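Local coordinates for protein factor essential for expression of methicillin resistance (Staphylococcus aureus, PDB 1LRZ) that adds glycines 2 and 3 of the pentaglycine bridge of the staphylococcal peptidoglycan, with glycyl-tRNA as the donor, at residues Ala8-Ala13 with Gly44-Asn49. Numbering follows the deposited sequence.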
ATOM      1  N   ALA A   8      21.300 -13.516   6.375  1.00 22.26           N
ATOM      2  CA  ALA A   8      20.366 -12.408   6.242  1.00 23.14           C
ATOM      3  C   ALA A   8      20.841 -11.418   5.179  1.00 25.60           C
ATOM      4  O   ALA A   8      20.037 -10.868   4.418  1.00 25.35           O
ATOM      5  CB  ALA A   8      20.198 -11.700   7.595  1.00 20.81           C
ATOM      6  N   LYS A   9      22.150 -11.190   5.131  1.00 25.56           N
ATOM      7  CA  LYS A   9      22.722 -10.258   4.170  1.00 27.48           C
ATOM      8  C   LYS A   9      22.481 -10.734   2.736  1.00 26.98           C
ATOM      9  O   LYS A   9      22.027  -9.971   1.886  1.00 28.68           O
ATOM     10  CB  LYS A   9      24.221 -10.100   4.445  1.00 31.67           C
ATOM     11  CG  LYS A   9      24.934  -9.140   3.511  1.00 37.43           C
ATOM     12  CD  LYS A   9      26.443  -9.160   3.753  1.00 43.61           C
ATOM     13  CE  LYS A   9      27.204  -8.423   2.663  1.00 47.41           C
ATOM     14  NZ  LYS A   9      28.676  -8.585   2.843  1.00 49.27           N
ATOM     15  N   GLU A  10      22.772 -12.001   2.473  1.00 24.14           N
ATOM     16  CA  GLU A  10      22.565 -12.549   1.136  1.00 25.98           C
ATOM     17  C   GLU A  10      21.092 -12.466   0.760  1.00 23.53           C
ATOM     18  O   GLU A  10      20.756 -12.130  -0.363  1.00 23.27           O
ATOM     19  CB  GLU A  10      22.972 -14.025   1.070  1.00 28.27           C
ATOM     20  CG  GLU A  10      24.374 -14.331   1.530  1.00 34.18           C
ATOM     21  CD  GLU A  10      24.671 -15.813   1.449  1.00 34.13           C
ATOM     22  OE1 GLU A  10      23.834 -16.609   1.919  1.00 29.49           O
ATOM     23  OE2 GLU A  10      25.735 -16.179   0.917  1.00 33.52           O
ATOM     24  N   PHE A  11      20.234 -12.833   1.706  1.00 20.97           N
ATOM     25  CA  PHE A  11      18.795 -12.836   1.507  1.00 21.61           C
ATOM     26  C   PHE A  11      18.294 -11.453   1.116  1.00 19.60           C
ATOM     27  O   PHE A  11      17.645 -11.292   0.089  1.00 19.78           O
ATOM     28  CB  PHE A  11      18.087 -13.262   2.789  1.00 20.82           C
ATOM     29  CG  PHE A  11      16.595 -13.307   2.659  1.00 20.00           C
ATOM     30  CD1 PHE A  11      15.983 -14.300   1.898  1.00 17.52           C
ATOM     31  CD2 PHE A  11      15.801 -12.366   3.306  1.00 16.21           C
ATOM     32  CE1 PHE A  11      14.593 -14.359   1.785  1.00 17.45           C
ATOM     33  CE2 PHE A  11      14.407 -12.412   3.201  1.00 16.80           C
ATOM     34  CZ  PHE A  11      13.801 -13.410   2.442  1.00 17.02           C
ATOM     35  N   GLY A  12      18.606 -10.463   1.946  1.00 20.15           N
ATOM     36  CA  GLY A  12      18.179  -9.097   1.687  1.00 21.52           C
ATOM     37  C   GLY A  12      18.662  -8.519   0.365  1.00 22.10           C
ATOM     38  O   GLY A  12      17.896  -7.851  -0.353  1.00 19.75           O
ATOM     39  N   ALA A  13      19.930  -8.766   0.044  1.00 20.24           N
ATOM     40  CA  ALA A  13      20.511  -8.255  -1.192  1.00 22.23           C
ATOM     41  C   ALA A  13      19.801  -8.833  -2.408  1.00 23.17           C
ATOM     42  O   ALA A  13      19.490  -8.111  -3.368  1.00 19.99           O
ATOM     43  CB  ALA A  13      22.006  -8.590  -1.249  1.00 25.15           C
ATOM     44  N   GLY A  44      17.265 -20.815   0.046  1.00 17.07           N
ATOM     45  CA  GLY A  44      17.406 -20.324  -1.305  1.00 20.14           C
ATOM     46  C   GLY A  44      18.243 -21.262  -2.152  1.00 22.86           C
ATOM     47  O   GLY A  44      18.548 -22.385  -1.746  1.00 23.57           O
ATOM     48  N   ILE A  45      18.603 -20.797  -3.339  1.00 21.76           N
ATOM     49  CA  ILE A  45      19.428 -21.571  -4.250  1.00 23.46           C
ATOM     50  C   ILE A  45      20.581 -20.683  -4.675  1.00 26.53           C
ATOM     51  O   ILE A  45      20.407 -19.481  -4.897  1.00 25.37           O
ATOM     52  CB  ILE A  45      18.651 -21.990  -5.527  1.00 23.61           C
ATOM     53  CG1 ILE A  45      17.486 -22.911  -5.168  1.00 23.04           C
ATOM     54  CG2 ILE A  45      19.594 -22.688  -6.511  1.00 22.58           C
ATOM     55  CD1 ILE A  45      16.540 -23.164  -6.315  1.00 21.71           C
ATOM     56  N   LYS A  46      21.765 -21.273  -4.758  1.00 28.52           N
ATOM     57  CA  LYS A  46      22.942 -20.554  -5.205  1.00 29.11           C
ATOM     58  C   LYS A  46      23.455 -21.296  -6.418  1.00 31.44           C
ATOM     59  O   LYS A  46      23.300 -22.516  -6.509  1.00 30.47           O
ATOM     60  CB  LYS A  46      24.018 -20.544  -4.134  1.00 31.50           C
ATOM     61  CG  LYS A  46      23.767 -19.578  -2.992  1.00 33.86           C
ATOM     62  CD  LYS A  46      24.974 -19.556  -2.084  1.00 33.22           C
ATOM     63  CE  LYS A  46      24.859 -18.497  -1.031  1.00 33.43           C
ATOM     64  NZ  LYS A  46      26.176 -18.301  -0.385  1.00 35.87           N
ATOM     65  N   ASN A  47      24.048 -20.568  -7.357  1.00 32.86           N
ATOM     66  CA  ASN A  47      24.596 -21.201  -8.553  1.00 38.69           C
ATOM     67  C   ASN A  47      26.080 -21.511  -8.328  1.00 41.00           C
ATOM     68  O   ASN A  47      26.575 -21.445  -7.198  1.00 40.50           O
ATOM     69  CB  ASN A  47      24.437 -20.291  -9.776  1.00 37.71           C
ATOM     70  CG  ASN A  47      25.202 -18.988  -9.642  1.00 36.49           C
ATOM     71  OD1 ASN A  47      26.104 -18.862  -8.814  1.00 35.21           O
ATOM     72  ND2 ASN A  47      24.851 -18.012 -10.469  1.00 36.67           N
ATOM     73  N   ASN A  48      26.781 -21.834  -9.411  1.00 45.36           N
ATOM     74  CA  ASN A  48      28.199 -22.169  -9.355  1.00 49.82           C
ATOM     75  C   ASN A  48      29.072 -21.025  -8.844  1.00 50.34           C
ATOM     76  O   ASN A  48      30.102 -21.263  -8.215  1.00 51.12           O
ATOM     77  CB  ASN A  48      28.694 -22.595 -10.742  1.00 52.93           C
ATOM     78  CG  ASN A  48      27.948 -23.800 -11.283  1.00 57.22           C
ATOM     79  OD1 ASN A  48      27.850 -24.834 -10.617  1.00 60.59           O
ATOM     80  ND2 ASN A  48      27.419 -23.676 -12.500  1.00 58.55           N
ATOM     81  N   ASN A  49      28.663 -19.790  -9.121  1.00 50.70           N
ATOM     82  CA  ASN A  49      29.425 -18.619  -8.690  1.00 51.01           C
ATOM     83  C   ASN A  49      29.040 -18.153  -7.300  1.00 49.81           C
ATOM     84  O   ASN A  49      29.320 -17.015  -6.924  1.00 49.78           O
ATOM     85  CB  ASN A  49      29.223 -17.448  -9.654  1.00 54.06           C
ATOM     86  CG  ASN A  49      29.591 -17.793 -11.073  1.00 58.87           C
ATOM     87  OD1 ASN A  49      30.660 -18.344 -11.330  1.00 61.16           O
ATOM     88  ND2 ASN A  49      28.706 -17.461 -12.014  1.00 60.59           N
TER
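E10 and K46 reach each other through matching first torsions: in both, CG lies beside the backbone N and anti to the carbonyl carbon (chi1 -54° in E10, -76° in K46). Beyond CG each chain runs out extended. E10 comes from the first turn of helix 8-16, and K46 is the last residue of strand 39-46. The two chains cross at about a right angle, which brings K46 NZ to E10 OE2.

The link is a salt bridge with a hydrogen bond in it. K46 NZ donates to E10 OE2 at 2.5 Å; a value this low is doubtful as an exact length, though the pairing is clear. The amine approaches on the syn side of OE2, 24° out of the carboxylate plane. K46 CE follows behind, 3.2 Å from the same OE2. The grip is one-sided: E10 OE1 lies 3.7 Å from K46 NZ and is not bonded to it.

OE1 has another task. It accepts a hydrogen bond from the backbone N of T7, just ahead of the helix. The carboxylate is therefore held through both oxygens, which limits its rotation. The lysine and the nearby helix N-terminus would both be expected to favour its negative charge. K46 also rests on L6, and its backbone bonds to K2 of strand 2-5.

The contact lies at the surface. It ties helix 8-16 to the end of strand 39-46, where the chain turns toward strand 52-63. The bond from E10 back to T7 N is the one a capping box makes from its N3 residue, here with a lysine from the neighbouring sheet added to the carboxylate.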